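Local coordinates for protein Rho guanine nucleotide exchange factor 3 (Mus musculus, PDB 2Z0Q) that acts as a guanine nucleotide exchange factor for the small GTPases RhoA and RhoB, its tandem DH and PH domains being the part described here, at residues Ala118-Asp123 / Cys207-Glu212; Asp223-Ser228 / Pro275-Asp280; Leu246-Phe251 / His324-Asn329; Thr258-Val261 / Gln266-Tyr269. One frame throughout, in Å; residues are numbered along the deposited sequence.

Contact 1 of 4, residues Ala118-Asp123 / Cys207-Glu212; sequences AKALLD and CRYYKE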
# COMPACT_ATOMS: atom_id res chain seq x y z
N ALA A 118 10.17 1.21 -2.18
CA ALA A 118 10.29 1.52 -0.75
C ALA A 118 9.61 0.46 0.11
O ALA A 118 10.14 0.04 1.15
CB ALA A 118 9.68 2.92 -0.45
N LYS A 119 8.43 0.03 -0.30
CA LYS A 119 7.70 -0.98 0.45
C LYS A 119 8.43 -2.31 0.40
O LYS A 119 8.46 -3.03 1.39
CB LYS A 119 6.29 -1.17 -0.10
CG LYS A 119 5.38 -0.01 0.20
CD LYS A 119 3.97 -0.27 -0.29
CE LYS A 119 2.97 0.39 0.64
NZ LYS A 119 1.59 0.06 0.21
N ALA A 120 9.01 -2.64 -0.75
CA ALA A 120 9.73 -3.92 -0.88
C ALA A 120 10.92 -3.90 0.09
O ALA A 120 11.20 -4.88 0.78
CB ALA A 120 10.22 -4.12 -2.30
N LEU A 121 11.64 -2.79 0.11
CA LEU A 121 12.80 -2.66 0.99
C LEU A 121 12.35 -2.73 2.44
O LEU A 121 12.95 -3.42 3.28
CB LEU A 121 13.51 -1.34 0.75
CG LEU A 121 14.56 -0.96 1.80
CD1 LEU A 121 15.77 -1.88 1.68
CD2 LEU A 121 14.96 0.48 1.62
N LEU A 122 11.27 -2.02 2.76
CA LEU A 122 10.76 -2.01 4.12
C LEU A 122 10.34 -3.41 4.57
O LEU A 122 10.55 -3.78 5.73
CB LEU A 122 9.58 -1.04 4.20
CG LEU A 122 9.24 -0.40 5.54
CD1 LEU A 122 10.51 0.04 6.27
CD2 LEU A 122 8.31 0.80 5.29
N ASP A 123 9.73 -4.19 3.68
CA ASP A 123 9.30 -5.55 4.05
C ASP A 123 10.54 -6.37 4.40
O ASP A 123 10.51 -7.24 5.26
CB ASP A 123 8.59 -6.26 2.88
CG ASP A 123 7.18 -5.75 2.63
OD1 ASP A 123 6.63 -5.08 3.52
OD2 ASP A 123 6.62 -6.06 1.55
N CYS A 207 3.62 -4.93 -10.52
CA CYS A 207 3.76 -6.17 -11.27
C CYS A 207 5.13 -6.22 -12.00
O CYS A 207 5.82 -7.23 -11.97
CB CYS A 207 2.61 -6.28 -12.28
SG CYS A 207 2.59 -7.76 -13.26
N ARG A 208 5.51 -5.12 -12.64
CA ARG A 208 6.78 -5.06 -13.35
C ARG A 208 7.98 -5.17 -12.38
O ARG A 208 8.97 -5.89 -12.65
CB ARG A 208 6.83 -3.75 -14.14
CG ARG A 208 7.99 -3.63 -15.13
CD ARG A 208 7.90 -2.29 -15.94
NE ARG A 208 7.97 -1.11 -15.07
CZ ARG A 208 6.96 -0.27 -14.83
NH1 ARG A 208 5.76 -0.45 -15.38
NH2 ARG A 208 7.14 0.76 -14.00
N TYR A 209 7.91 -4.44 -11.28
CA TYR A 209 8.96 -4.43 -10.27
C TYR A 209 9.26 -5.84 -9.76
O TYR A 209 10.43 -6.26 -9.69
CB TYR A 209 8.55 -3.57 -9.06
CG TYR A 209 9.59 -3.56 -7.95
CD1 TYR A 209 10.66 -2.68 -7.99
CD2 TYR A 209 9.52 -4.47 -6.89
CE1 TYR A 209 11.65 -2.69 -7.02
CE2 TYR A 209 10.52 -4.49 -5.89
CZ TYR A 209 11.59 -3.60 -5.98
OH TYR A 209 12.62 -3.65 -5.09
N TYR A 210 8.22 -6.57 -9.37
CA TYR A 210 8.51 -7.92 -8.84
C TYR A 210 8.91 -8.90 -9.93
O TYR A 210 9.78 -9.74 -9.69
CB TYR A 210 7.33 -8.42 -7.99
CG TYR A 210 7.28 -7.69 -6.67
CD1 TYR A 210 8.27 -7.88 -5.71
CD2 TYR A 210 6.23 -6.80 -6.38
CE1 TYR A 210 8.23 -7.23 -4.50
CE2 TYR A 210 6.19 -6.13 -5.17
CZ TYR A 210 7.19 -6.36 -4.22
OH TYR A 210 7.17 -5.71 -3.02
N LYS A 211 8.34 -8.80 -11.13
CA LYS A 211 8.75 -9.71 -12.20
C LYS A 211 10.24 -9.54 -12.51
O LYS A 211 10.94 -10.52 -12.80
CB LYS A 211 7.95 -9.46 -13.49
CG LYS A 211 6.61 -10.16 -13.53
CD LYS A 211 5.66 -9.61 -14.60
CE LYS A 211 6.20 -9.81 -16.00
NZ LYS A 211 5.11 -9.40 -16.96
N GLU A 212 10.74 -8.31 -12.46
CA GLU A 212 12.15 -8.08 -12.78
C GLU A 212 13.07 -8.55 -11.67
O GLU A 212 14.28 -8.72 -11.88
CB GLU A 212 12.39 -6.58 -13.06
CG GLU A 212 11.40 -6.04 -14.09
CD GLU A 212 11.71 -4.63 -14.58
OE1 GLU A 212 12.13 -3.78 -13.76
OE2 GLU A 212 11.51 -4.39 -15.79
O HOH W 1 7.89 -7.00 -0.67
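Two tyrosine rings from helix 180-213 meet the methyl of Ala-120 on helix 107-125, and the edge of the Tyr-209 ring points at a face of the Tyr-210 ring. Over the centre of that face stands CD2 of Tyr-209, 3.7 Å above the plane, while CE1 of Tyr-210 lies in the plane of the Tyr-209 ring, at its edge. Ala-120 CB comes to both rings obliquely. It sits 3.6 Å from CE2 of Tyr-209 and 3.5 Å from OH of Tyr-210, within van der Waals range of each. Different first torsions bring these neighbours on one helix to the same methyl: in Tyr-209 CG is trans to the backbone N (chi1 178°), whereas in Tyr-210 it is trans to the carbonyl carbon (chi1 -73°). With CA of Ala-120 and of Tyr-210 still 9.0 Å apart, the backbones stay well separated and the rings span the gap. Helix 107-125 belongs to the helical DH domain, and helix 180-213 is the long helix that runs from that domain into the PH domain, so the contact packs the two helices near the DH-PH junction. Polar chemistry enters at the phenol of Tyr-210, where a single water bridges the helices: it donates to OD2 of Asp-123 at 2.7 Å and lies 2.8 Å from OH of Tyr-210. Tyr-209 also packs on Val-116 and Ala-117 of helix 107-125. Beyond the two segments the Tyr-210 ring meets His-235, Phe-249 and Tyr-269 of the PH domain.

Contact 2 of 4, residues Asp223-Ser228 / Pro275-Asp280; sequences DSLIDS and PIPVKD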
# COMPACT_ATOMS: atom_id res chain seq x y z
N ASP A 223 8.34 -19.51 -16.62
CA ASP A 223 7.01 -19.83 -17.11
C ASP A 223 6.50 -18.62 -17.89
O ASP A 223 6.61 -17.50 -17.41
CB ASP A 223 6.04 -20.12 -15.96
CG ASP A 223 4.80 -20.87 -16.41
OD1 ASP A 223 4.00 -20.34 -17.22
OD2 ASP A 223 4.60 -22.02 -15.97
N SER A 224 5.95 -18.86 -19.08
CA SER A 224 5.46 -17.77 -19.90
C SER A 224 4.28 -17.05 -19.26
O SER A 224 3.99 -15.91 -19.60
CB SER A 224 5.05 -18.29 -21.29
OG SER A 224 3.86 -19.05 -21.19
N LEU A 225 3.60 -17.71 -18.33
CA LEU A 225 2.46 -17.09 -17.68
C LEU A 225 2.96 -15.96 -16.80
O LEU A 225 2.25 -14.98 -16.59
CB LEU A 225 1.69 -18.12 -16.84
CG LEU A 225 0.83 -19.11 -17.61
CD1 LEU A 225 0.21 -20.13 -16.61
CD2 LEU A 225 -0.28 -18.36 -18.37
N ILE A 226 4.16 -16.09 -16.24
CA ILE A 226 4.68 -15.00 -15.42
C ILE A 226 4.97 -13.82 -16.36
O ILE A 226 4.58 -12.68 -16.10
CB ILE A 226 6.00 -15.39 -14.71
CG1 ILE A 226 5.72 -16.42 -13.60
CG2 ILE A 226 6.63 -14.15 -14.08
CD1 ILE A 226 6.98 -17.17 -13.17
N ASP A 227 5.68 -14.11 -17.44
CA ASP A 227 6.06 -13.09 -18.44
C ASP A 227 4.86 -12.30 -18.98
O ASP A 227 4.91 -11.08 -19.12
CB ASP A 227 6.80 -13.77 -19.61
CG ASP A 227 8.02 -14.56 -19.15
OD1 ASP A 227 8.38 -14.50 -17.95
OD2 ASP A 227 8.64 -15.25 -19.97
N SER A 228 3.77 -13.01 -19.25
CA SER A 228 2.57 -12.38 -19.79
C SER A 228 1.72 -11.71 -18.73
O SER A 228 0.74 -11.06 -19.07
CB SER A 228 1.74 -13.43 -20.54
OG SER A 228 1.20 -14.41 -19.66
N PRO A 275 6.66 -22.51 -10.85
CA PRO A 275 5.40 -21.77 -10.70
C PRO A 275 4.18 -22.69 -10.85
O PRO A 275 4.22 -23.67 -11.60
CB PRO A 275 5.45 -20.75 -11.85
CG PRO A 275 6.91 -20.59 -12.13
CD PRO A 275 7.46 -21.99 -11.97
N ILE A 276 3.09 -22.35 -10.15
CA ILE A 276 1.84 -23.09 -10.23
C ILE A 276 0.76 -22.30 -11.00
O ILE A 276 0.28 -21.27 -10.52
CB ILE A 276 1.30 -23.42 -8.80
CG1 ILE A 276 2.32 -24.32 -8.07
CG2 ILE A 276 -0.10 -24.07 -8.88
CD1 ILE A 276 1.99 -24.46 -6.60
N PRO A 277 0.37 -22.77 -12.19
CA PRO A 277 -0.67 -22.07 -12.97
C PRO A 277 -1.94 -22.05 -12.14
O PRO A 277 -2.26 -23.05 -11.50
CB PRO A 277 -0.83 -22.95 -14.23
CG PRO A 277 0.45 -23.65 -14.37
CD PRO A 277 0.89 -23.93 -12.90
N VAL A 278 -2.65 -20.93 -12.15
CA VAL A 278 -3.87 -20.81 -11.36
C VAL A 278 -4.93 -21.83 -11.80
O VAL A 278 -5.68 -22.32 -10.95
CB VAL A 278 -4.44 -19.35 -11.42
CG1 VAL A 278 -5.87 -19.28 -10.91
CG2 VAL A 278 -3.55 -18.43 -10.51
N LYS A 279 -4.97 -22.19 -13.09
CA LYS A 279 -5.96 -23.18 -13.56
C LYS A 279 -5.72 -24.56 -12.93
O LYS A 279 -6.64 -25.39 -12.91
CB LYS A 279 -5.90 -23.35 -15.09
CG LYS A 279 -4.57 -23.89 -15.60
CD LYS A 279 -4.65 -24.38 -17.06
CE LYS A 279 -3.33 -25.10 -17.46
NZ LYS A 279 -3.45 -25.80 -18.78
N ASP A 280 -4.50 -24.81 -12.46
CA ASP A 280 -4.16 -26.10 -11.85
C ASP A 280 -3.89 -25.98 -10.34
O ASP A 280 -3.33 -26.90 -9.74
CB ASP A 280 -2.90 -26.68 -12.49
CG ASP A 280 -3.00 -26.77 -14.01
OD1 ASP A 280 -4.02 -27.28 -14.51
OD2 ASP A 280 -2.03 -26.33 -14.68
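Pro-275 has the most surface buried by this contact, and two side chains of 223-228 close on its ring. CD1 of Ile-226 reaches CG of Pro-275 at 3.6 Å, the shortest approach between the segments, and the two side chains cross at about a right angle. The same CG is met by CB of Asp-223 at 4.0 Å, so one proline carbon touches both the residue before the short helix 224-227 and a residue within it. Asp-223 therefore has two roles: its CB packs on the proline, while the residue is the N-cap of the helix and its carboxylate makes the capping bond. With CG trans to the backbone N (chi1 -162°), OD1 is brought to the amide of Leu-225, which donates to its anti lone pair at 2.9 Å in a fairly straight bond (163° at the hydrogen). This bond ties the carboxylate to the first turn.

Pro-277, two residues further along the chain, in strand 276-277, receives the next side chain. CD1 of Leu-225 lies 3.8 Å from CB of Pro-277, with CG of that ring slightly farther away, and again the side chains cross nearly perpendicularly. The contact across the segments is wholly apolar, without a hydrogen bond. Strand 276-277 pairs antiparallel with strand 254-263 through backbone bonds of Ile-276 with Leu-255, and Val-254 of that strand touches Leu-225, Ile-226 and Pro-275. The contact thus lays helix 224-227 over these paired strands of the PH-domain sheet, with Phe-315 of strand 310-315 also packing on Pro-277.

Contact 3 of 4, residues Leu246-Phe251 / His324-Asn329; sequences LHVFLF and HSLQAN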
# COMPACT_ATOMS: atom_id res chain seq x y z
N LEU A 246 8.58 -17.45 3.22
CA LEU A 246 8.46 -17.31 1.78
C LEU A 246 7.76 -16.00 1.42
O LEU A 246 7.12 -15.38 2.27
CB LEU A 246 7.64 -18.50 1.22
CG LEU A 246 8.12 -19.92 1.59
CD1 LEU A 246 7.04 -20.99 1.37
CD2 LEU A 246 9.40 -20.20 0.79
N HIS A 247 8.01 -15.53 0.19
CA HIS A 247 7.29 -14.38 -0.31
C HIS A 247 6.54 -14.97 -1.49
O HIS A 247 7.14 -15.49 -2.46
CB HIS A 247 8.19 -13.23 -0.80
CG HIS A 247 7.42 -11.95 -0.93
ND1 HIS A 247 7.45 -10.96 0.03
CD2 HIS A 247 6.51 -11.56 -1.85
CE1 HIS A 247 6.58 -10.01 -0.30
NE2 HIS A 247 6.00 -10.36 -1.44
N VAL A 248 5.22 -14.89 -1.43
CA VAL A 248 4.40 -15.48 -2.46
C VAL A 248 3.71 -14.42 -3.32
O VAL A 248 3.22 -13.43 -2.81
CB VAL A 248 3.37 -16.43 -1.81
CG1 VAL A 248 2.49 -17.04 -2.86
CG2 VAL A 248 4.10 -17.49 -1.00
N PHE A 249 3.67 -14.69 -4.60
CA PHE A 249 3.09 -13.78 -5.59
C PHE A 249 1.97 -14.45 -6.38
O PHE A 249 2.18 -15.45 -7.07
CB PHE A 249 4.17 -13.36 -6.60
CG PHE A 249 5.32 -12.60 -5.98
CD1 PHE A 249 5.24 -11.23 -5.76
CD2 PHE A 249 6.48 -13.27 -5.61
CE1 PHE A 249 6.30 -10.53 -5.18
CE2 PHE A 249 7.52 -12.59 -5.04
CZ PHE A 249 7.45 -11.20 -4.82
N LEU A 250 0.77 -13.87 -6.29
CA LEU A 250 -0.33 -14.36 -7.06
C LEU A 250 -0.53 -13.41 -8.27
O LEU A 250 -1.11 -12.33 -8.14
CB LEU A 250 -1.63 -14.37 -6.23
CG LEU A 250 -2.86 -14.79 -7.08
CD1 LEU A 250 -2.73 -16.24 -7.59
CD2 LEU A 250 -4.10 -14.63 -6.23
N PHE A 251 -0.02 -13.81 -9.42
CA PHE A 251 -0.24 -13.04 -10.65
C PHE A 251 -1.61 -13.55 -11.13
O PHE A 251 -2.08 -14.58 -10.66
CB PHE A 251 0.86 -13.33 -11.67
CG PHE A 251 2.20 -12.75 -11.30
CD1 PHE A 251 2.47 -11.39 -11.48
CD2 PHE A 251 3.19 -13.56 -10.76
CE1 PHE A 251 3.72 -10.84 -11.14
CE2 PHE A 251 4.44 -13.04 -10.41
CZ PHE A 251 4.71 -11.67 -10.60
N HIS A 324 2.02 -27.22 -0.54
CA HIS A 324 2.54 -26.24 0.41
C HIS A 324 1.49 -25.90 1.46
O HIS A 324 0.34 -25.64 1.11
CB HIS A 324 2.87 -24.95 -0.33
CG HIS A 324 3.87 -25.13 -1.43
ND1 HIS A 324 5.22 -25.18 -1.19
CD2 HIS A 324 3.70 -25.35 -2.75
CE1 HIS A 324 5.85 -25.41 -2.34
NE2 HIS A 324 4.94 -25.52 -3.30
N SER A 325 1.87 -25.93 2.73
CA SER A 325 0.98 -25.54 3.85
C SER A 325 1.58 -24.20 4.24
O SER A 325 2.70 -24.16 4.70
CB SER A 325 1.09 -26.56 4.99
OG SER A 325 0.49 -27.76 4.56
N LEU A 326 0.81 -23.13 4.04
CA LEU A 326 1.30 -21.77 4.21
C LEU A 326 0.53 -21.05 5.32
O LEU A 326 -0.68 -21.18 5.38
CB LEU A 326 1.10 -21.03 2.87
CG LEU A 326 1.81 -21.62 1.65
CD1 LEU A 326 1.43 -20.83 0.38
CD2 LEU A 326 3.33 -21.55 1.87
N GLN A 327 1.23 -20.27 6.14
CA GLN A 327 0.63 -19.57 7.27
C GLN A 327 0.60 -18.07 7.05
O GLN A 327 1.65 -17.47 6.79
CB GLN A 327 1.41 -19.85 8.57
CG GLN A 327 0.79 -19.15 9.79
CD GLN A 327 1.59 -19.39 11.05
OE1 GLN A 327 2.80 -19.14 11.07
NE2 GLN A 327 0.94 -19.86 12.11
N ALA A 328 -0.60 -17.50 7.13
CA ALA A 328 -0.78 -16.05 6.95
C ALA A 328 -0.46 -15.34 8.25
O ALA A 328 -0.30 -15.96 9.31
CB ALA A 328 -2.22 -15.74 6.51
N ASN A 329 -0.38 -14.02 8.17
CA ASN A 329 -0.00 -13.19 9.30
C ASN A 329 -1.02 -13.12 10.43
O ASN A 329 -0.65 -12.97 11.59
CB ASN A 329 0.37 -11.81 8.74
CG ASN A 329 1.38 -11.89 7.58
OD1 ASN A 329 1.22 -11.24 6.54
ND2 ASN A 329 2.44 -12.70 7.76
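Leu-326 brings both of its methyls to strand 245-251 from strand 322-327, touching Leu-246 with one and approaching Val-248 with the other. Its CB leaves the backbone toward strand 245-251. CG, trans to the carbonyl carbon (chi1 -59°), carries the fork into the interior, and the two branches part there. CD2 meets CD1 of Leu-246 at 3.8 Å, an ordinary methyl-to-methyl contact in which the leucine side chains cross at about a right angle. CD1 of Leu-326 takes the other direction, to CG2 of Val-248, which at 4.5 Å is a looser approach. Thus a single leucine spans two residues of strand 245-251 that face the same way.

From the other strand, Leu-246 likewise has CG trans to its carbonyl carbon (chi1 -54°), and its CD1 supplies the methyl for the closer of the two contacts. The CA atoms of Leu-246 and Leu-326 are 8.8 Å apart and no hydrogen bond joins the segments; all three contributing side chains are buried. Instead, both strands pair antiparallel with strand 232-240, which lies between them in the sheet order, and the backbones of Leu-246 and Val-248 bond to Leu-238 and Gly-236 on it. Val-248 further packs on Leu-255 of strand 254-263 and on Trp-337 of helix 331-345. This is the hydrophobic core of the PH fold, a curled antiparallel beta-sheet structure closed at one end by a C-terminal helix, here 331-345.

Contact 4 of 4, residues Thr258-Val261 / Gln266-Tyr269; sequences TRAV and QLCY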
# COMPACT_ATOMS: atom_id res chain seq x y z
N THR A 258 8.51 -17.88 -3.55
CA THR A 258 9.93 -17.53 -3.52
C THR A 258 10.44 -17.30 -2.13
O THR A 258 9.67 -17.33 -1.16
CB THR A 258 10.13 -16.19 -4.26
OG1 THR A 258 9.69 -15.11 -3.40
CG2 THR A 258 9.34 -16.18 -5.57
N ARG A 259 11.75 -17.06 -2.05
CA ARG A 259 12.40 -16.66 -0.80
C ARG A 259 13.08 -15.34 -1.15
O ARG A 259 13.68 -15.23 -2.23
CB ARG A 259 13.44 -17.69 -0.34
CG ARG A 259 12.77 -18.95 0.21
CD ARG A 259 13.77 -20.09 0.22
NE ARG A 259 14.88 -19.84 1.12
CZ ARG A 259 16.09 -20.36 0.95
NH1 ARG A 259 16.34 -21.14 -0.10
NH2 ARG A 259 17.05 -20.12 1.84
N ALA A 260 12.96 -14.35 -0.28
CA ALA A 260 13.63 -13.05 -0.50
C ALA A 260 15.11 -13.25 -0.19
O ALA A 260 15.45 -13.68 0.91
CB ALA A 260 13.01 -11.97 0.42
N VAL A 261 15.97 -12.96 -1.17
CA VAL A 261 17.42 -13.12 -1.01
C VAL A 261 18.16 -11.94 -1.63
O VAL A 261 17.58 -11.13 -2.34
CB VAL A 261 17.94 -14.41 -1.74
CG1 VAL A 261 17.22 -15.65 -1.22
CG2 VAL A 261 17.76 -14.27 -3.26
N GLN A 266 21.47 -6.79 -4.94
CA GLN A 266 20.05 -6.47 -4.92
C GLN A 266 19.10 -7.44 -4.23
O GLN A 266 19.33 -8.64 -4.19
CB GLN A 266 19.55 -6.26 -6.35
CG GLN A 266 20.00 -4.95 -6.98
CD GLN A 266 19.50 -4.77 -8.42
OE1 GLN A 266 18.31 -4.99 -8.72
NE2 GLN A 266 20.41 -4.37 -9.31
N LEU A 267 18.01 -6.89 -3.70
CA LEU A 267 16.98 -7.68 -3.05
C LEU A 267 16.23 -8.41 -4.17
O LEU A 267 15.56 -7.78 -5.00
CB LEU A 267 16.03 -6.77 -2.28
CG LEU A 267 14.87 -7.46 -1.57
CD1 LEU A 267 15.44 -8.52 -0.62
CD2 LEU A 267 14.04 -6.42 -0.78
N CYS A 268 16.29 -9.74 -4.18
CA CYS A 268 15.65 -10.51 -5.24
C CYS A 268 14.75 -11.57 -4.61
O CYS A 268 14.72 -11.69 -3.40
CB CYS A 268 16.70 -11.19 -6.10
SG CYS A 268 17.64 -9.97 -7.09
N TYR A 269 14.00 -12.29 -5.45
CA TYR A 269 13.06 -13.31 -4.95
C TYR A 269 13.35 -14.61 -5.71
O TYR A 269 12.94 -14.82 -6.87
CB TYR A 269 11.60 -12.81 -5.17
CG TYR A 269 11.38 -11.47 -4.51
CD1 TYR A 269 11.15 -11.37 -3.14
CD2 TYR A 269 11.52 -10.29 -5.24
CE1 TYR A 269 11.10 -10.13 -2.50
CE2 TYR A 269 11.45 -9.03 -4.60
CZ TYR A 269 11.25 -8.96 -3.26
OH TYR A 269 11.23 -7.72 -2.65
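Backbone hydrogen bonds come first: Val-261 and Cys-268 form a reciprocal pair. The amide of Cys-268 donates to O of Val-261 at 2.6 Å, nearly in line with the C=O bond. In return the amide of Val-261 donates to O of Cys-268 at 2.9 Å, but from above the carbonyl plane, 36° out of it. The adjacent Ala-260 and Tyr-269 make a non-hydrogen-bonded pair, where CA-H...O contacts take over: CA of Tyr-269 lies 3.4 Å from O of Arg-259, and CA of Ala-260 equally far from O of Cys-268. With strand directions 173° apart, this is the antiparallel beta-hairpin of strands 254-263 and 266-271 in the PH-domain sheet.

Side-chain packing follows the pairing. On one face CB of Ala-260 comes obliquely to the Tyr-269 ring, 3.9 Å from CE1, and also approaches CD1 of Leu-267. OG1 of Thr-258 lies at the edge of that ring, near its plane, and 3.5 Å from CB of Tyr-269; the hydroxyl of Thr-258 is hydrogen-bonded to O of His-247 on the neighbouring strand 245-251. On the other face CG2 of Val-261 lies 4.3 Å from CB of Cys-268. Tyr-269 also meets the ring of Phe-249 edge-to-face.

How the contacts relate
Contacts 1 and 3 are buried, whereas contacts 2 and 4 are partly exposed. Contact 1 alone joins DH helix 107-125 to the long helix leading into the PH domain; the other three lie within the PH domain and reach the same sheet. Their chemistry differs: contact 4 rests on backbone pairing plus side-chain packing, contact 3 is aliphatic packing across the sheet's interior, contact 2 sets proline rings against a capped short helix, and contact 1 sets an alanine methyl against two tyrosines and adds a water bridge. Leu-267 of contact 4 packs on the Ala-120 carbonyl, while Lys-211 is hydrogen-bonded to the Asp-227 carbonyl in contact 2. Contact 4 is nested within the loops closed by contacts 2 and 3.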